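Local atomic coordinates of oxidoreductase, short chain dehydrogenase/reductase family protein (Bifidobacterium adolescentis L2-32, PDB entry 6OW4), a protein that acts as an NADH-dependent 20beta-hydroxysteroid dehydrogenase, an oxidoreductase of the short-chain dehydrogenase/reductase family with a Rossmann fold. Residues R42-V46 with L119-D123; R168-G174 with L218-R224; I223-S229 with V280-R286. All blocks are in the same frame, centred on the assembly; numbering follows the deposited sequence.

Contact 1: R42-V46 with L119-D123; sequences RKGFV and LGTVD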
loop_
_atom_site.group_PDB
_atom_site.type_symbol
_atom_site.label_atom_id
_atom_site.label_comp_id
_atom_site.label_asym_id
_atom_site.label_seq_id
_atom_site.Cartn_x
_atom_site.Cartn_y
_atom_site.Cartn_z
ATOM N N ARG F 42 -14.098 -14.198 -28.440
ATOM C CA ARG F 42 -13.530 -12.917 -27.940
ATOM C C ARG F 42 -12.363 -12.491 -28.836
ATOM O O ARG F 42 -11.709 -13.381 -29.416
ATOM C CB ARG F 42 -13.083 -13.050 -26.480
ATOM C CG ARG F 42 -14.231 -13.022 -25.481
ATOM C CD ARG F 42 -13.769 -12.902 -24.041
ATOM N NE ARG F 42 -13.141 -11.617 -23.749
ATOM C CZ ARG F 42 -12.819 -11.181 -22.532
ATOM N NH1 ARG F 42 -13.065 -11.922 -21.464
ATOM N NH2 ARG F 42 -12.247 -9.998 -22.388
ATOM N N LYS F 43 -12.137 -11.180 -28.930
ATOM C CA LYS F 43 -11.116 -10.556 -29.810
ATOM C C LYS F 43 -10.409 -9.444 -29.029
ATOM O O LYS F 43 -11.074 -8.782 -28.211
ATOM C CB LYS F 43 -11.783 -10.011 -31.076
ATOM C CG LYS F 43 -12.772 -10.961 -31.739
ATOM C CD LYS F 43 -13.380 -10.410 -33.001
ATOM C CE LYS F 43 -14.380 -11.356 -33.627
ATOM N NZ LYS F 43 -15.253 -10.654 -34.598
ATOM N N GLY F 44 -9.112 -9.257 -29.278
ATOM C CA GLY F 44 -8.282 -8.254 -28.589
ATOM C C GLY F 44 -6.895 -8.177 -29.192
ATOM O O GLY F 44 -6.644 -8.896 -30.174
ATOM N N PHE F 45 -6.023 -7.342 -28.624
ATOM C CA PHE F 45 -4.638 -7.132 -29.115
ATOM C C PHE F 45 -3.653 -7.143 -27.942
ATOM O O PHE F 45 -4.058 -6.923 -26.784
ATOM C CB PHE F 45 -4.552 -5.844 -29.939
ATOM C CG PHE F 45 -4.731 -4.562 -29.166
ATOM C CD1 PHE F 45 -5.987 -3.994 -29.008
ATOM C CD2 PHE F 45 -3.637 -3.907 -28.623
ATOM C CE1 PHE F 45 -6.144 -2.807 -28.309
ATOM C CE2 PHE F 45 -3.797 -2.720 -27.925
ATOM C CZ PHE F 45 -5.049 -2.172 -27.769
ATOM N N VAL F 46 -2.387 -7.412 -28.264
ATOM C CA VAL F 46 -1.241 -7.476 -27.312
ATOM C C VAL F 46 -0.117 -6.602 -27.877
ATOM O O VAL F 46 0.295 -6.855 -29.024
ATOM C CB VAL F 46 -0.768 -8.928 -27.102
ATOM C CG1 VAL F 46 0.464 -8.994 -26.213
ATOM C CG2 VAL F 46 -1.880 -9.815 -26.556
ATOM N N LEU F 119 -9.886 -7.186 -37.467
ATOM C CA LEU F 119 -10.174 -8.121 -36.344
ATOM C C LEU F 119 -11.689 -8.201 -36.101
ATOM O O LEU F 119 -12.206 -9.331 -35.988
ATOM C CB LEU F 119 -9.430 -7.642 -35.093
ATOM C CG LEU F 119 -8.858 -8.737 -34.193
ATOM C CD1 LEU F 119 -7.836 -9.585 -34.936
ATOM C CD2 LEU F 119 -8.229 -8.130 -32.948
ATOM N N GLY F 120 -12.360 -7.048 -36.017
ATOM C CA GLY F 120 -13.816 -6.945 -35.794
ATOM C C GLY F 120 -14.140 -6.021 -34.634
ATOM O O GLY F 120 -14.936 -5.085 -34.833
ATOM N N THR F 121 -13.547 -6.279 -33.464
ATOM C CA THR F 121 -13.714 -5.472 -32.224
ATOM C C THR F 121 -12.571 -5.778 -31.249
ATOM O O THR F 121 -11.679 -6.573 -31.610
ATOM C CB THR F 121 -15.082 -5.722 -31.574
ATOM O OG1 THR F 121 -15.226 -4.802 -30.491
ATOM C CG2 THR F 121 -15.257 -7.138 -31.067
ATOM N N VAL F 122 -12.615 -5.164 -30.062
ATOM C CA VAL F 122 -11.623 -5.345 -28.961
ATOM C C VAL F 122 -12.392 -5.622 -27.663
ATOM O O VAL F 122 -13.018 -4.681 -27.136
ATOM C CB VAL F 122 -10.698 -4.116 -28.844
ATOM C CG1 VAL F 122 -9.855 -4.137 -27.577
ATOM C CG2 VAL F 122 -9.803 -3.976 -30.067
ATOM N N ASP F 123 -12.358 -6.877 -27.198
ATOM C CA ASP F 123 -12.927 -7.339 -25.902
ATOM C C ASP F 123 -11.863 -7.206 -24.806
ATOM O O ASP F 123 -12.243 -6.976 -23.647
ATOM C CB ASP F 123 -13.405 -8.792 -25.978
ATOM C CG ASP F 123 -14.542 -9.023 -26.957
ATOM O OD1 ASP F 123 -15.675 -8.600 -26.652
ATOM O OD2 ASP F 123 -14.286 -9.624 -28.018
#
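In the beta-alpha units of a Rossmann fold a loop returns the chain from helix to sheet, and this contact is one such return: the loop after helix 105-119 meets the start of the first strand, 42-47, just before entering its neighbour, 124-127. The loop crosses the strand steeply, with end-to-end directions 106° apart, and G44 and V122 bring their CA atoms to 4.4 Å. K43 and D123 tie the two together through a pair of hydrogen bonds. D123 N donates to K43 O across a very short 2.5 Å, and the carboxylate atom D123 OD2 accepts from K43 N at 2.8 Å. The turn out of the helix depends on G120, whose backbone angles, with positive phi, would jam a CB against the preceding carbonyl; a CB there would also clash with K43 NZ, which lies 4.2 Å from G120 CA. The remaining contacts are mostly van der Waals: L119 CD2 sits 3.3 Å from the carbonyl G44 O, and V122 CG2 approaches the edge of the phenyl ring at F45 CD1, 4.0 Å away, while helix 142-170 covers both F45 and V122, the latter through I166. At the outer end, R42 NH2 makes a weak hydrogen bond to D123 O, 3.3 Å long.

Contact 2: R168-G174 with L218-R224; sequences REHGHGG and LAKDGIR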
loop_
_atom_site.group_PDB
_atom_site.type_symbol
_atom_site.label_atom_id
_atom_site.label_comp_id
_atom_site.label_asym_id
_atom_site.label_seq_id
_atom_site.Cartn_x
_atom_site.Cartn_y
_atom_site.Cartn_z
ATOM N N ARG F 168 -16.544 1.086 -25.919
ATOM C CA ARG F 168 -17.710 1.980 -25.690
ATOM C C ARG F 168 -18.388 2.288 -27.030
ATOM O O ARG F 168 -19.632 2.225 -27.088
ATOM C CB ARG F 168 -17.263 3.258 -24.975
ATOM C CG ARG F 168 -16.790 3.026 -23.548
ATOM C CD ARG F 168 -16.358 4.320 -22.894
ATOM N NE ARG F 168 -15.114 4.820 -23.460
ATOM C CZ ARG F 168 -14.642 6.051 -23.292
ATOM N NH1 ARG F 168 -15.314 6.935 -22.571
ATOM N NH2 ARG F 168 -13.497 6.398 -23.852
ATOM N N GLU F 169 -17.595 2.587 -28.064
ATOM C CA GLU F 169 -18.075 2.888 -29.441
ATOM C C GLU F 169 -18.829 1.679 -30.006
ATOM O O GLU F 169 -19.795 1.897 -30.763
ATOM C CB GLU F 169 -16.907 3.281 -30.347
ATOM C CG GLU F 169 -16.418 4.700 -30.112
ATOM C CD GLU F 169 -15.074 5.032 -30.737
ATOM O OE1 GLU F 169 -14.612 4.252 -31.593
ATOM O OE2 GLU F 169 -14.490 6.069 -30.365
ATOM N N HIS F 170 -18.403 0.460 -29.656
ATOM C CA HIS F 170 -19.031 -0.820 -30.086
ATOM C C HIS F 170 -20.138 -1.225 -29.104
ATOM O O HIS F 170 -20.905 -2.148 -29.440
ATOM C CB HIS F 170 -17.962 -1.909 -30.257
ATOM C CG HIS F 170 -17.162 -1.751 -31.506
ATOM N ND1 HIS F 170 -16.470 -2.799 -32.079
ATOM C CD2 HIS F 170 -16.971 -0.684 -32.311
ATOM C CE1 HIS F 170 -15.868 -2.378 -33.171
ATOM N NE2 HIS F 170 -16.164 -1.085 -33.338
ATOM N N GLY F 171 -20.206 -0.566 -27.941
ATOM C CA GLY F 171 -21.307 -0.696 -26.966
ATOM C C GLY F 171 -21.271 -2.026 -26.235
ATOM O O GLY F 171 -22.303 -2.718 -26.224
ATOM N N HIS F 172 -20.124 -2.367 -25.640
ATOM C CA HIS F 172 -19.918 -3.598 -24.830
ATOM C C HIS F 172 -18.735 -3.407 -23.873
ATOM O O HIS F 172 -18.005 -2.402 -24.017
ATOM C CB HIS F 172 -19.747 -4.824 -25.741
ATOM C CG HIS F 172 -18.583 -4.749 -26.673
ATOM N ND1 HIS F 172 -17.295 -5.058 -26.278
ATOM C CD2 HIS F 172 -18.508 -4.425 -27.983
ATOM C CE1 HIS F 172 -16.476 -4.916 -27.300
ATOM N NE2 HIS F 172 -17.196 -4.528 -28.358
ATOM N N GLY F 173 -18.567 -4.343 -22.936
ATOM C CA GLY F 173 -17.518 -4.317 -21.898
ATOM C C GLY F 173 -16.200 -4.873 -22.407
ATOM O O GLY F 173 -16.079 -5.078 -23.631
ATOM N N GLY F 174 -15.245 -5.112 -21.503
ATOM C CA GLY F 174 -13.917 -5.656 -21.843
ATOM C C GLY F 174 -12.966 -5.659 -20.661
ATOM O O GLY F 174 -13.384 -5.250 -19.563
ATOM N N LEU F 218 -14.642 3.555 -15.943
ATOM C CA LEU F 218 -15.211 2.715 -17.033
ATOM C C LEU F 218 -15.917 1.466 -16.484
ATOM O O LEU F 218 -16.219 0.573 -17.304
ATOM C CB LEU F 218 -14.085 2.322 -17.992
ATOM C CG LEU F 218 -13.281 3.481 -18.578
ATOM C CD1 LEU F 218 -12.229 2.960 -19.541
ATOM C CD2 LEU F 218 -14.189 4.485 -19.272
ATOM N N ALA F 219 -16.198 1.403 -15.175
ATOM C CA ALA F 219 -16.955 0.297 -14.537
ATOM C C ALA F 219 -18.386 0.280 -15.089
ATOM O O ALA F 219 -18.873 -0.811 -15.436
ATOM C CB ALA F 219 -16.950 0.440 -13.034
ATOM N N LYS F 220 -19.010 1.459 -15.185
ATOM C CA LYS F 220 -20.372 1.685 -15.745
ATOM C C LYS F 220 -20.465 1.181 -17.193
ATOM O O LYS F 220 -21.599 0.965 -17.659
ATOM C CB LYS F 220 -20.710 3.180 -15.713
ATOM C CG LYS F 220 -19.869 4.040 -16.647
ATOM C CD LYS F 220 -20.064 5.528 -16.473
ATOM C CE LYS F 220 -19.259 6.322 -17.478
ATOM N NZ LYS F 220 -19.746 7.714 -17.603
ATOM N N ASP F 221 -19.330 1.040 -17.886
ATOM C CA ASP F 221 -19.255 0.649 -19.320
ATOM C C ASP F 221 -18.934 -0.849 -19.440
ATOM O O ASP F 221 -18.794 -1.326 -20.588
ATOM C CB ASP F 221 -18.227 1.512 -20.059
ATOM C CG ASP F 221 -18.491 3.008 -19.961
ATOM O OD1 ASP F 221 -19.652 3.415 -20.187
ATOM O OD2 ASP F 221 -17.537 3.757 -19.654
ATOM N N GLY F 222 -18.822 -1.560 -18.312
ATOM C CA GLY F 222 -18.543 -3.008 -18.259
ATOM C C GLY F 222 -17.091 -3.326 -18.578
ATOM O O GLY F 222 -16.811 -4.476 -18.963
ATOM N N ILE F 223 -16.193 -2.352 -18.407
ATOM C CA ILE F 223 -14.734 -2.482 -18.700
ATOM C C ILE F 223 -13.985 -2.602 -17.369
ATOM O O ILE F 223 -14.158 -1.715 -16.513
ATOM C CB ILE F 223 -14.240 -1.297 -19.559
ATOM C CG1 ILE F 223 -14.992 -1.224 -20.893
ATOM C CG2 ILE F 223 -12.730 -1.360 -19.766
ATOM C CD1 ILE F 223 -14.739 0.034 -21.690
ATOM N N ARG F 224 -13.207 -3.677 -17.203
ATOM C CA ARG F 224 -12.288 -3.888 -16.054
ATOM C C ARG F 224 -10.879 -3.465 -16.479
ATOM O O ARG F 224 -10.548 -3.633 -17.670
ATOM C CB ARG F 224 -12.322 -5.349 -15.593
ATOM C CG ARG F 224 -13.689 -5.806 -15.108
ATOM C CD ARG F 224 -13.728 -7.246 -14.633
ATOM N NE ARG F 224 -13.275 -8.196 -15.644
ATOM C CZ ARG F 224 -12.082 -8.792 -15.672
ATOM N NH1 ARG F 224 -11.175 -8.547 -14.739
ATOM N NH2 ARG F 224 -11.801 -9.643 -16.644
#
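This is the point where two adjacent parallel strands of the Rossmann sheet begin: 174-179 and 223-230 pair at a single parallel bridge, G174 with I223. Both polar backbone atoms of G174 are satisfied by the other segment: its N donates to G222 O at 3.1 Å, and its O accepts from R224 N at 2.8 Å. The approach is close because glycines line it; G173 CA lies 3.0 Å from G222 O, where a CB on G173 would clash. Each segment also settles its own turn. G171 ends helix 142-170 in a Schellman motif, while I223 N returns to L218 O at 3.1 Å. The side chains find partners mostly elsewhere: H172 NE2 bonds to T121, R224 NH2 to the carbonyl of L272, and R168 forms a salt bridge with D139 of a second subunit while one face of its guanidinium packs against L218. The other imidazole nitrogen stays local, H172 ND1 donating to G173 O at 2.9 Å.

Contact 3: I223-S229 with V280-R286; sequences IRSNTIS and VTGTDIR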
loop_
_atom_site.group_PDB
_atom_site.type_symbol
_atom_site.label_atom_id
_atom_site.label_comp_id
_atom_site.label_asym_id
_atom_site.label_seq_id
_atom_site.Cartn_x
_atom_site.Cartn_y
_atom_site.Cartn_z
ATOM N N ILE F 223 -16.193 -2.352 -18.407
ATOM C CA ILE F 223 -14.734 -2.482 -18.700
ATOM C C ILE F 223 -13.985 -2.602 -17.369
ATOM O O ILE F 223 -14.158 -1.715 -16.513
ATOM C CB ILE F 223 -14.240 -1.297 -19.559
ATOM C CG1 ILE F 223 -14.992 -1.224 -20.893
ATOM C CG2 ILE F 223 -12.730 -1.360 -19.766
ATOM C CD1 ILE F 223 -14.739 0.034 -21.690
ATOM N N ARG F 224 -13.207 -3.677 -17.203
ATOM C CA ARG F 224 -12.288 -3.888 -16.054
ATOM C C ARG F 224 -10.879 -3.465 -16.479
ATOM O O ARG F 224 -10.548 -3.633 -17.670
ATOM C CB ARG F 224 -12.322 -5.349 -15.593
ATOM C CG ARG F 224 -13.689 -5.806 -15.108
ATOM C CD ARG F 224 -13.728 -7.246 -14.633
ATOM N NE ARG F 224 -13.275 -8.196 -15.644
ATOM C CZ ARG F 224 -12.082 -8.792 -15.672
ATOM N NH1 ARG F 224 -11.175 -8.547 -14.739
ATOM N NH2 ARG F 224 -11.801 -9.643 -16.644
ATOM N N SER F 225 -10.098 -2.920 -15.543
ATOM C CA SER F 225 -8.706 -2.448 -15.758
ATOM C C SER F 225 -7.834 -2.892 -14.583
ATOM O O SER F 225 -8.101 -2.452 -13.449
ATOM C CB SER F 225 -8.653 -0.953 -15.938
ATOM O OG SER F 225 -7.321 -0.517 -16.177
ATOM N N ASN F 226 -6.832 -3.729 -14.855
ATOM C CA ASN F 226 -5.909 -4.282 -13.830
ATOM C C ASN F 226 -4.476 -4.208 -14.360
ATOM O O ASN F 226 -4.298 -4.055 -15.583
ATOM C CB ASN F 226 -6.291 -5.712 -13.444
ATOM C CG ASN F 226 -7.640 -5.791 -12.765
ATOM O OD1 ASN F 226 -7.792 -5.351 -11.626
ATOM N ND2 ASN F 226 -8.623 -6.350 -13.454
ATOM N N THR F 227 -3.502 -4.315 -13.455
ATOM C CA THR F 227 -2.054 -4.340 -13.770
ATOM C C THR F 227 -1.447 -5.674 -13.330
ATOM O O THR F 227 -1.946 -6.270 -12.356
ATOM C CB THR F 227 -1.319 -3.174 -13.101
ATOM O OG1 THR F 227 -1.543 -3.274 -11.696
ATOM C CG2 THR F 227 -1.784 -1.828 -13.606
ATOM N N ILE F 228 -0.410 -6.108 -14.045
ATOM C CA ILE F 228 0.486 -7.232 -13.660
ATOM C C ILE F 228 1.865 -6.630 -13.383
ATOM O O ILE F 228 2.387 -5.932 -14.270
ATOM C CB ILE F 228 0.516 -8.306 -14.764
ATOM C CG1 ILE F 228 -0.891 -8.833 -15.058
ATOM C CG2 ILE F 228 1.477 -9.433 -14.407
ATOM C CD1 ILE F 228 -0.965 -9.754 -16.253
ATOM N N SER F 229 2.404 -6.865 -12.185
ATOM C CA SER F 229 3.727 -6.365 -11.731
ATOM C C SER F 229 4.705 -7.532 -11.659
ATOM O O SER F 229 5.000 -8.029 -10.572
ATOM C CB SER F 229 3.605 -5.659 -10.410
ATOM O OG SER F 229 2.828 -4.481 -10.547
ATOM N N VAL F 280 -12.792 -8.583 -10.434
ATOM C CA VAL F 280 -11.442 -7.995 -10.194
ATOM C C VAL F 280 -11.269 -6.804 -11.143
ATOM O O VAL F 280 -11.292 -7.018 -12.370
ATOM C CB VAL F 280 -10.319 -9.034 -10.385
ATOM C CG1 VAL F 280 -8.978 -8.511 -9.887
ATOM C CG2 VAL F 280 -10.655 -10.360 -9.719
ATOM N N THR F 281 -11.120 -5.599 -10.591
ATOM C CA THR F 281 -10.841 -4.351 -11.351
ATOM C C THR F 281 -10.126 -3.348 -10.439
ATOM O O THR F 281 -10.409 -3.344 -9.229
ATOM C CB THR F 281 -12.131 -3.782 -11.955
ATOM O OG1 THR F 281 -11.773 -2.756 -12.881
ATOM C CG2 THR F 281 -13.085 -3.228 -10.920
ATOM N N GLY F 282 -9.225 -2.544 -11.009
ATOM C CA GLY F 282 -8.532 -1.443 -10.314
ATOM C C GLY F 282 -7.551 -1.943 -9.266
ATOM O O GLY F 282 -7.284 -1.191 -8.310
ATOM N N THR F 283 -7.021 -3.158 -9.442
ATOM C CA THR F 283 -6.009 -3.767 -8.537
ATOM C C THR F 283 -4.810 -4.263 -9.353
ATOM O O THR F 283 -4.853 -4.191 -10.596
ATOM C CB THR F 283 -6.621 -4.883 -7.680
ATOM O OG1 THR F 283 -5.660 -5.216 -6.679
ATOM C CG2 THR F 283 -6.997 -6.119 -8.468
ATOM N N ASP F 284 -3.781 -4.740 -8.651
ATOM C CA ASP F 284 -2.508 -5.239 -9.227
ATOM C C ASP F 284 -2.308 -6.693 -8.793
ATOM O O ASP F 284 -2.647 -7.017 -7.643
ATOM C CB ASP F 284 -1.329 -4.383 -8.764
ATOM C CG ASP F 284 0.009 -4.858 -9.301
ATOM O OD1 ASP F 284 0.145 -4.949 -10.540
ATOM O OD2 ASP F 284 0.900 -5.145 -8.477
ATOM N N ILE F 285 -1.767 -7.527 -9.682
ATOM C CA ILE F 285 -1.321 -8.914 -9.359
ATOM C C ILE F 285 0.195 -8.973 -9.569
ATOM O O ILE F 285 0.640 -8.902 -10.733
ATOM C CB ILE F 285 -2.095 -9.958 -10.191
ATOM C CG1 ILE F 285 -3.608 -9.762 -10.047
ATOM C CG2 ILE F 285 -1.661 -11.369 -9.817
ATOM C CD1 ILE F 285 -4.455 -10.864 -10.647
ATOM N N ARG F 286 0.950 -9.064 -8.470
ATOM C CA ARG F 286 2.427 -9.219 -8.482
ATOM C C ARG F 286 2.757 -10.683 -8.787
ATOM O O ARG F 286 2.169 -11.569 -8.139
ATOM C CB ARG F 286 3.029 -8.772 -7.147
ATOM C CG ARG F 286 2.706 -7.329 -6.785
ATOM C CD ARG F 286 3.418 -6.839 -5.540
ATOM N NE ARG F 286 2.728 -5.693 -4.957
ATOM C CZ ARG F 286 3.191 -4.949 -3.956
ATOM N NH1 ARG F 286 4.365 -5.217 -3.410
ATOM N NH2 ARG F 286 2.479 -3.933 -3.503
HETATM O O HOH W 1 -13.801 -1.296 -13.943
HETATM O O HOH W 2 -5.460 -1.274 -11.504
#
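Strands 223-229 and 284-286 run side by side in the same direction, their axes 17° apart and 4.6 Å at closest approach. Regular parallel pairing joins T227 with D284, I228 with I285 and S229 with R286. T227 N donates to T283 O at 3.2 Å, I285 N to T227 O at 3.0 Å, and S229 N to I285 O at 3.1 Å. Before the regular pairing begins, G282 takes a positive phi and side chains share the bonding with the backbone. G282 N still reaches S225 O at 2.7 Å, but S225 N donates to a hydroxyl, T281 OG1, at 3.1 Å. N226 spans the irregular part: its ND2 donates to V280 O at 3.0 Å, a carbonyl also bonded by R224 NH1 at 2.8 Å while R224 NH2 bonds to the carbonyl of L272, and its OD1 accepts from T283 N at 3.2 Å. Water 1 bridges I223 O and T281 OG1. On the face carrying T227, S229 and D284, one carboxylate oxygen serves two hydroxyls, D284 OD1 accepting from T227 OG1 at 2.6 Å and S229 OG at 2.7 Å. On the other face, I228 and I285 pack against L272 of helix 262-273. The crossover from strand 223-230 through that helix to strand 284-287 places the seventh strand at the sheet edge within this chain, as is characteristic of the classical SDR Rossmann fold.

How the contacts relate
The three contacts follow one another along the chain and reach a single parallel sheet, illustrating how neighbouring strands of a Rossmann sheet are joined at their ends and along their edges. Contacts 1 and 2, with centres 13 Å apart, meet through T121, whose OG1 lies 2.8 Å from H170 ND1 and 2.9 Å from H172 NE2, both probable hydrogen bonds. Contacts 2 and 3 share I223 and R224, so strand 223-230 carries the pairing onward; their centres are 16 Å apart, and both touch the same neighbouring subunit. Contact 2 lies away from the cofactor site. The S229 side chain of contact 3 is about 7 Å from bound NAD and the F45 side chain of contact 1 about 10 Å, neither a direct contact.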